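Local structure of xyloglucan-specific endo-beta-1,4-glucanase (Uncultured bacterium, 4W88) at residues A[282-287]-A[332-337]; A[48-53]-A[324-329]; A[29-34]-A[77-82]. The protein hydrolyses internal beta-1,4-glucosidic bonds in the glucan backbone of xyloglucan, acting as an endo-glucanase of glycoside hydrolase family 5. The protein carries 1 engineered substitution. One frame throughout, in Å; residues are numbered along the deposited sequence.

Interaction 1 (A[282-287]-A[332-337]); sequences DIVRWI and VDAYVN
Ile-287 carries the close part of this helix-helix contact, laying its CD1 methyl over the ring of Tyr-335. CD1 lies 3.5 Å from the ring centroid and only 11° off the ring normal, a CH-pi contact centred on the face. The side chain gets there with CG1 anti to its own carbonyl carbon (chi1 -63°) and CD1 extended beyond it, so that it crosses the tyrosine at about a right angle. Its other branch, CG2, rests 3.6 Å from the backbone O of Ala-334, and the CB of Ala-334 packs against the same isoleucine. Tyr-335 in turn swings past the isoleucine: its OH comes 3.6 Å from CZ3 of Trp-286, at the edge of the indole and in its plane. The two segments run almost parallel, their axes 9.2 Å apart at an angle of 7°, as expected for neighbouring outer helices of a (beta/alpha)8 barrel; helix 280-295 leads into the eighth barrel strand, 300-305, and helix 329-336 follows that strand. The buried flank continues through Ile-331, which touches both Ile-283 and Ile-287, while the indole NE1 of Trp-286 is satisfied by the backbone O of Thr-226 and its ring stacks with Tyr-290. Toward the partly exposed flank the packing thins to a single apolar touch, Val-284 CG1 to Ala-334 CB at 4.1 Å, near the closest backbone approach, 5.9 Å between the CA atoms of Val-284 and Ala-334. Farther round helix 280-295, facing away from helix 329-336, exposed Arg-285 forms a salt bridge with Asp-282, NH2 to OD1 at 3.0 Å; the donor lies well above the carboxylate plane, and both side chains also bond to the backbone of Trp-241.

Interaction 2 (A[48-53]-A[324-329]); sequences DTVNDR and LKWYND
Arg-53 lies along one face of the Trp-326 indole, with its aliphatic chain supplying most of the overlap. CB sits 3.5 Å from CZ2 of Trp-326, CG lies 3.4 Å above the ring plane toward the rim, and CD approaches NE1. The chain leaves with CG anti to the backbone N and bends at CG (chi2 63°), which lets it follow the indole from the six-membered ring to the five-membered one. There the guanidinium stands nearly upright, its plane 86° from that of the ring, so the cation-pi contact presents an edge of the cation to the face: CZ is 4.8 Å from the centroid of the five-membered ring. At the tip, NH2 forms a salt bridge with OD1 of Asp-329 at 2.9 Å; the acceptor lies near the guanidinium plane. A weak bond from NH2 to the backbone O of Asp-329 adds to this grip. The rim of the indole meets the helix itself: Thr-49 O lies in the ring plane, 3.6 Å from CZ2, and one water accepts from Trp-326 NE1 while donating to that same carbonyl. Beside it, OG1 of Thr-49 touches CD2 of Leu-324 but takes its hydrogen bond with the backbone O of Glu-45. In the second shell, Asp-333 forms a salt bridge with NH1 of Arg-53, giving the guanidinium two carboxylate partners that probably stabilise its charge, and Leu-319 of strand 319-320 touches Thr-49, Val-50 and Trp-326. Asn-328 starts the helix that bears both aspartates, its OD1 capping the backbone N of Ile-331. Leu-324 and Lys-325 both face Asn-320, a G1 beta bulge in the small hairpin 319-326, which here packs on helix 44-53, the first outer helix after strand 15-18 of the TIM barrel.

Interaction 3 (A[29-34]-A[77-82]); sequences NSVNAE and SADWLA
A loop following the first barrel strand, 15-18, here packs against the start of helix 78-92, the outer helix after the second strand. Within the loop an ST turn sets the local shape: Ser-30 OG accepts from the backbone N of Asn-32 at 3.0 Å and a nearly straight 167°. The apolar half of the contact lies around Trp-80, whose CG is anti to its backbone N (chi1 -175°), carrying the six-membered ring to the loop. Val-31 CA lies at the ring edge, 4.0 Å from CE3, and Ala-33 CB comes equally near to CH2. The indole also stacks on His-67, which touches Ala-33 as well. Val-31 sends CG1 to the backbone O of Asp-79, 3.6 Å away. The polar half is bridged by water. One molecule donates to both Asn-29 OD1 and Asp-79 OD1; another accepts from Val-31 N and donates to Asp-79 OD2 at 2.5 Å. Asp-79 reaches them in the crowded rotamer (chi1 57°), which also brings OD1 within 2.4 Å of its donor, Ser-77 OG, a very short hydrogen bond. Ser-77 occupies the N-cap position, but its hydroxyl serves this aspartate and makes no capping bond. Direct packing on one aromatic side chain, with waters completing the seam, thus joins a beta-alpha loop to an outer helix of the TIM barrel.

Interactions 1 and 2 form one continuous region, their centres 14 Å apart, whereas interaction 3 stands clear, its nearest atoms about 12 Å from interaction 2 and about 20 Å from interaction 1. The first two touch through helix 329-336, where Val-332 packs on both Arg-53 and Trp-326. Interaction 1 is buried and apolar between its helices. Interaction 2, at the surface, relies on cation-pi contact, a salt bridge and one water, while partly buried interaction 3 combines apolar packing with two bridging waters. Helix pairs with helix in the first, with a hairpin in the second and with a loop in the third.

Interaction 1 (A[282-287]-A[332-337])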
# COMPACT_ATOMS: atom_id res chain seq x y z
N ASP A 282 -15.17 -19.17 -5.30
CA ASP A 282 -13.77 -19.29 -5.66
C ASP A 282 -12.88 -18.26 -4.95
O ASP A 282 -11.79 -18.59 -4.48
CB ASP A 282 -13.59 -19.14 -7.19
CG ASP A 282 -14.37 -20.16 -7.93
OD1 ASP A 282 -13.89 -21.31 -7.97
OD2 ASP A 282 -15.46 -19.87 -8.44
N ILE A 283 -13.37 -17.04 -4.89
CA ILE A 283 -12.61 -16.04 -4.15
C ILE A 283 -12.49 -16.40 -2.66
O ILE A 283 -11.41 -16.24 -2.09
CB ILE A 283 -13.16 -14.61 -4.38
CG1 ILE A 283 -12.96 -14.20 -5.84
CG2 ILE A 283 -12.53 -13.64 -3.39
CD1 ILE A 283 -13.61 -12.89 -6.24
N VAL A 284 -13.60 -16.84 -2.03
CA VAL A 284 -13.49 -17.34 -0.67
C VAL A 284 -12.40 -18.40 -0.50
O VAL A 284 -11.63 -18.35 0.48
CB VAL A 284 -14.87 -17.81 -0.16
CG1 VAL A 284 -14.75 -18.51 1.21
CG2 VAL A 284 -15.84 -16.59 -0.11
N ARG A 285 -12.36 -19.40 -1.39
CA ARG A 285 -11.31 -20.40 -1.33
C ARG A 285 -9.89 -19.83 -1.53
O ARG A 285 -8.94 -20.20 -0.82
CB ARG A 285 -11.57 -21.51 -2.36
CG ARG A 285 -12.77 -22.39 -2.00
CD ARG A 285 -12.79 -23.68 -2.83
NE ARG A 285 -13.30 -23.36 -4.17
CZ ARG A 285 -14.58 -23.29 -4.51
NH1 ARG A 285 -15.53 -23.53 -3.65
NH2 ARG A 285 -14.92 -22.97 -5.75
N TRP A 286 -9.76 -18.89 -2.45
CA TRP A 286 -8.47 -18.27 -2.70
C TRP A 286 -7.99 -17.52 -1.44
O TRP A 286 -6.82 -17.62 -1.07
CB TRP A 286 -8.57 -17.30 -3.88
CG TRP A 286 -7.33 -16.49 -4.08
CD1 TRP A 286 -6.15 -16.88 -4.66
CD2 TRP A 286 -7.15 -15.15 -3.64
NE1 TRP A 286 -5.24 -15.86 -4.60
CE2 TRP A 286 -5.84 -14.77 -3.98
CE3 TRP A 286 -7.97 -14.24 -2.98
CZ2 TRP A 286 -5.32 -13.51 -3.65
CZ3 TRP A 286 -7.47 -13.01 -2.66
CH2 TRP A 286 -6.16 -12.64 -3.00
N ILE A 287 -8.90 -16.81 -0.77
CA ILE A 287 -8.51 -16.05 0.46
C ILE A 287 -8.00 -17.01 1.53
O ILE A 287 -6.99 -16.76 2.16
CB ILE A 287 -9.69 -15.20 1.02
CG1 ILE A 287 -10.13 -14.09 -0.01
CG2 ILE A 287 -9.47 -14.74 2.43
CD1 ILE A 287 -11.44 -13.37 0.26
N VAL A 332 -16.16 -10.72 2.11
CA VAL A 332 -15.71 -9.90 3.24
C VAL A 332 -15.50 -10.71 4.51
O VAL A 332 -14.47 -10.55 5.19
CB VAL A 332 -16.58 -8.67 3.41
CG1 VAL A 332 -16.23 -7.88 4.67
CG2 VAL A 332 -16.41 -7.78 2.20
N ASP A 333 -16.46 -11.64 4.78
CA ASP A 333 -16.37 -12.50 5.95
C ASP A 333 -15.03 -13.30 5.88
O ASP A 333 -14.33 -13.49 6.88
CB ASP A 333 -17.50 -13.51 5.94
CG ASP A 333 -18.86 -12.98 6.42
OD1 ASP A 333 -18.96 -11.84 6.88
OD2 ASP A 333 -19.88 -13.70 6.25
N ALA A 334 -14.70 -13.83 4.68
CA ALA A 334 -13.48 -14.64 4.57
C ALA A 334 -12.21 -13.84 4.94
O ALA A 334 -11.24 -14.32 5.56
CB ALA A 334 -13.37 -15.17 3.16
N TYR A 335 -12.24 -12.55 4.61
CA TYR A 335 -11.12 -11.68 4.95
C TYR A 335 -11.08 -11.39 6.44
O TYR A 335 -10.09 -11.64 7.11
CB TYR A 335 -11.22 -10.33 4.22
CG TYR A 335 -10.75 -10.34 2.74
CD1 TYR A 335 -9.50 -10.88 2.39
CD2 TYR A 335 -11.53 -9.74 1.73
CE1 TYR A 335 -9.08 -10.88 1.08
CE2 TYR A 335 -11.09 -9.73 0.39
CZ TYR A 335 -9.85 -10.26 0.09
OH TYR A 335 -9.38 -10.27 -1.22
N VAL A 336 -12.17 -10.83 6.95
CA VAL A 336 -12.11 -10.39 8.33
C VAL A 336 -12.00 -11.54 9.37
O VAL A 336 -11.54 -11.32 10.51
CB VAL A 336 -13.22 -9.39 8.68
CG1 VAL A 336 -13.17 -8.15 7.78
CG2 VAL A 336 -14.60 -9.98 8.54
N ASN A 337 -12.49 -12.72 8.97
CA ASN A 337 -12.45 -13.86 9.84
C ASN A 337 -11.31 -14.78 9.53
O ASN A 337 -11.29 -15.93 9.96
CB ASN A 337 -13.78 -14.63 9.82
CG ASN A 337 -14.95 -13.79 10.25
OD1 ASN A 337 -15.98 -13.78 9.65
ND2 ASN A 337 -14.82 -13.17 11.33

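Interaction 2 (A[48-53]-A[324-329])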
# COMPACT_ATOMS: atom_id res chain seq x y z
N ASP A 48 -15.61 4.40 9.70
CA ASP A 48 -16.23 3.61 10.78
C ASP A 48 -16.69 2.24 10.31
O ASP A 48 -16.53 1.22 10.97
CB ASP A 48 -17.46 4.29 11.38
CG ASP A 48 -17.22 5.58 12.10
OD1 ASP A 48 -16.07 5.95 12.46
OD2 ASP A 48 -18.29 6.27 12.27
N THR A 49 -17.30 2.22 9.14
CA THR A 49 -17.91 1.00 8.63
C THR A 49 -16.85 -0.04 8.33
O THR A 49 -17.02 -1.25 8.60
CB THR A 49 -18.73 1.33 7.35
OG1 THR A 49 -19.70 2.34 7.63
CG2 THR A 49 -19.43 0.14 6.78
N VAL A 50 -15.74 0.42 7.74
CA VAL A 50 -14.56 -0.44 7.53
C VAL A 50 -14.07 -1.07 8.86
O VAL A 50 -13.94 -2.29 8.98
CB VAL A 50 -13.43 0.38 6.83
CG1 VAL A 50 -12.12 -0.39 6.75
CG2 VAL A 50 -13.89 0.80 5.41
N ASN A 51 -13.80 -0.21 9.83
CA ASN A 51 -13.34 -0.61 11.13
C ASN A 51 -14.32 -1.62 11.79
O ASN A 51 -13.93 -2.67 12.35
CB ASN A 51 -13.16 0.59 12.07
CG ASN A 51 -12.47 0.21 13.36
OD1 ASN A 51 -11.37 -0.42 13.38
ND2 ASN A 51 -13.10 0.60 14.47
N ASP A 52 -15.59 -1.29 11.73
CA ASP A 52 -16.60 -2.09 12.44
C ASP A 52 -16.69 -3.52 11.90
O ASP A 52 -17.06 -4.47 12.64
CB ASP A 52 -17.96 -1.42 12.34
CG ASP A 52 -18.08 -0.13 13.17
OD1 ASP A 52 -17.29 0.11 14.12
OD2 ASP A 52 -19.09 0.61 12.85
N ARG A 53 -16.35 -3.68 10.61
CA ARG A 53 -16.52 -5.01 9.96
C ARG A 53 -15.36 -5.86 10.38
O ARG A 53 -15.37 -7.07 10.17
CB ARG A 53 -16.55 -4.86 8.42
CG ARG A 53 -17.03 -6.06 7.61
CD ARG A 53 -18.50 -6.42 7.91
NE ARG A 53 -19.08 -7.24 6.87
CZ ARG A 53 -18.95 -8.52 6.80
NH1 ARG A 53 -18.24 -9.20 7.68
NH2 ARG A 53 -19.44 -9.13 5.76
N LEU A 324 -23.14 2.38 2.61
CA LEU A 324 -22.54 1.83 3.84
C LEU A 324 -22.95 0.38 4.04
O LEU A 324 -23.21 -0.06 5.20
CB LEU A 324 -22.87 2.70 5.09
CG LEU A 324 -22.44 4.17 4.99
CD1 LEU A 324 -22.83 4.91 6.23
CD2 LEU A 324 -20.92 4.25 4.78
N LYS A 325 -22.94 -0.37 2.94
CA LYS A 325 -23.21 -1.80 2.95
C LYS A 325 -22.13 -2.46 2.08
O LYS A 325 -21.60 -1.85 1.20
CB LYS A 325 -24.63 -2.10 2.37
CG LYS A 325 -25.83 -1.49 3.08
CD LYS A 325 -25.84 -1.73 4.61
CE LYS A 325 -26.82 -0.85 5.37
NZ LYS A 325 -28.18 -1.23 4.97
N TRP A 326 -21.83 -3.73 2.38
CA TRP A 326 -20.82 -4.44 1.69
C TRP A 326 -21.38 -5.07 0.42
O TRP A 326 -22.50 -5.65 0.43
CB TRP A 326 -20.13 -5.45 2.63
CG TRP A 326 -19.48 -4.76 3.77
CD1 TRP A 326 -20.06 -4.44 4.96
CD2 TRP A 326 -18.13 -4.27 3.83
NE1 TRP A 326 -19.15 -3.78 5.78
CE2 TRP A 326 -17.98 -3.61 5.08
CE3 TRP A 326 -17.03 -4.26 2.94
CZ2 TRP A 326 -16.75 -3.02 5.47
CZ3 TRP A 326 -15.83 -3.69 3.34
CH2 TRP A 326 -15.70 -3.04 4.56
N TYR A 327 -20.64 -4.96 -0.68
CA TYR A 327 -21.10 -5.57 -1.95
C TYR A 327 -21.26 -7.09 -1.90
O TYR A 327 -22.10 -7.67 -2.61
CB TYR A 327 -20.12 -5.29 -3.06
CG TYR A 327 -20.06 -3.86 -3.55
CD1 TYR A 327 -21.13 -3.29 -4.23
CD2 TYR A 327 -18.91 -3.06 -3.32
CE1 TYR A 327 -21.08 -1.97 -4.65
CE2 TYR A 327 -18.85 -1.74 -3.79
CZ TYR A 327 -19.93 -1.22 -4.42
OH TYR A 327 -19.90 0.05 -4.89
N ASN A 328 -20.40 -7.74 -1.13
CA ASN A 328 -20.33 -9.20 -1.11
C ASN A 328 -19.95 -9.69 0.28
O ASN A 328 -18.78 -9.68 0.61
CB ASN A 328 -19.39 -9.71 -2.21
CG ASN A 328 -19.47 -11.19 -2.39
OD1 ASN A 328 -19.53 -11.96 -1.43
ND2 ASN A 328 -19.53 -11.61 -3.63
N ASP A 329 -20.93 -10.01 1.11
CA ASP A 329 -20.61 -10.26 2.51
C ASP A 329 -19.85 -11.58 2.69
O ASP A 329 -19.10 -11.74 3.65
CB ASP A 329 -21.88 -10.32 3.37
CG ASP A 329 -22.37 -8.96 3.77
OD1 ASP A 329 -21.59 -8.11 4.19
OD2 ASP A 329 -23.56 -8.77 3.59
O HOH W 1 -19.32 -2.77 8.63

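Interaction 3 (A[29-34]-A[77-82])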
# COMPACT_ATOMS: atom_id res chain seq x y z
N ASN A 29 -5.00 20.97 -9.03
CA ASN A 29 -4.56 21.37 -7.70
C ASN A 29 -5.77 21.75 -6.90
O ASN A 29 -5.91 22.90 -6.48
CB ASN A 29 -3.53 22.52 -7.79
CG ASN A 29 -3.05 22.99 -6.47
OD1 ASN A 29 -2.87 22.28 -5.54
ND2 ASN A 29 -2.79 24.25 -6.42
N SER A 30 -6.58 20.77 -6.56
CA SER A 30 -7.83 20.99 -5.93
C SER A 30 -8.15 19.79 -5.03
O SER A 30 -7.82 18.63 -5.37
CB SER A 30 -8.95 21.08 -7.00
OG SER A 30 -10.14 21.13 -6.25
N VAL A 31 -8.82 20.06 -3.92
CA VAL A 31 -9.41 18.96 -3.12
C VAL A 31 -10.40 18.06 -3.88
O VAL A 31 -10.65 16.92 -3.47
CB VAL A 31 -10.00 19.42 -1.76
CG1 VAL A 31 -8.92 20.08 -0.90
CG2 VAL A 31 -11.19 20.30 -2.01
N ASN A 32 -10.92 18.56 -5.01
CA ASN A 32 -11.80 17.80 -5.81
C ASN A 32 -11.17 16.59 -6.49
O ASN A 32 -11.89 15.74 -7.05
CB ASN A 32 -12.51 18.69 -6.81
CG ASN A 32 -13.40 19.67 -6.11
OD1 ASN A 32 -14.11 19.34 -5.11
ND2 ASN A 32 -13.34 20.87 -6.54
N ALA A 33 -9.82 16.50 -6.40
CA ALA A 33 -9.13 15.27 -6.89
C ALA A 33 -9.72 14.04 -6.25
O ALA A 33 -9.83 12.97 -6.90
CB ALA A 33 -7.64 15.33 -6.60
N GLU A 34 -10.14 14.18 -4.98
CA GLU A 34 -10.68 13.06 -4.22
C GLU A 34 -11.85 12.32 -4.88
O GLU A 34 -11.92 11.11 -4.81
CB GLU A 34 -11.07 13.49 -2.81
CG GLU A 34 -11.60 12.35 -1.95
CD GLU A 34 -11.85 12.74 -0.51
OE1 GLU A 34 -11.72 13.97 -0.20
OE2 GLU A 34 -12.24 11.86 0.31
N SER A 77 0.06 21.96 -1.31
CA SER A 77 -1.01 22.95 -1.17
C SER A 77 -1.67 22.76 0.19
O SER A 77 -2.00 21.65 0.58
CB SER A 77 -2.04 22.76 -2.27
OG SER A 77 -2.90 23.87 -2.29
N ALA A 78 -1.86 23.87 0.91
CA ALA A 78 -2.41 23.78 2.26
C ALA A 78 -3.73 23.07 2.32
O ALA A 78 -3.98 22.31 3.30
CB ALA A 78 -2.54 25.16 2.89
N ASP A 79 -4.63 23.31 1.35
CA ASP A 79 -5.94 22.71 1.39
C ASP A 79 -5.86 21.17 1.25
O ASP A 79 -6.62 20.41 1.87
CB ASP A 79 -6.80 23.30 0.28
CG ASP A 79 -6.18 23.14 -1.21
OD1 ASP A 79 -5.02 22.91 -1.57
OD2 ASP A 79 -6.92 23.31 -2.17
N TRP A 80 -4.94 20.71 0.40
CA TRP A 80 -4.73 19.30 0.20
C TRP A 80 -4.12 18.64 1.43
O TRP A 80 -4.65 17.58 1.89
CB TRP A 80 -3.86 19.02 -1.01
CG TRP A 80 -3.70 17.60 -1.32
CD1 TRP A 80 -2.59 16.84 -1.23
CD2 TRP A 80 -4.73 16.74 -1.83
NE1 TRP A 80 -2.86 15.56 -1.67
CE2 TRP A 80 -4.17 15.49 -2.03
CE3 TRP A 80 -6.08 16.94 -2.13
CZ2 TRP A 80 -4.90 14.41 -2.53
CZ3 TRP A 80 -6.81 15.91 -2.66
CH2 TRP A 80 -6.21 14.65 -2.89
N LEU A 81 -3.08 19.26 2.00
CA LEU A 81 -2.56 18.71 3.22
C LEU A 81 -3.62 18.64 4.35
O LEU A 81 -3.68 17.60 5.06
CB LEU A 81 -1.38 19.55 3.69
CG LEU A 81 -0.66 19.05 4.95
CD1 LEU A 81 -0.12 17.68 4.77
CD2 LEU A 81 0.52 19.95 5.24
N ALA A 82 -4.44 19.67 4.49
CA ALA A 82 -5.54 19.67 5.45
C ALA A 82 -6.53 18.53 5.23
O ALA A 82 -6.93 17.86 6.17
CB ALA A 82 -6.22 20.99 5.53
O HOH W 2 -4.57 21.03 -3.90
O HOH W 3 -9.10 22.85 -3.27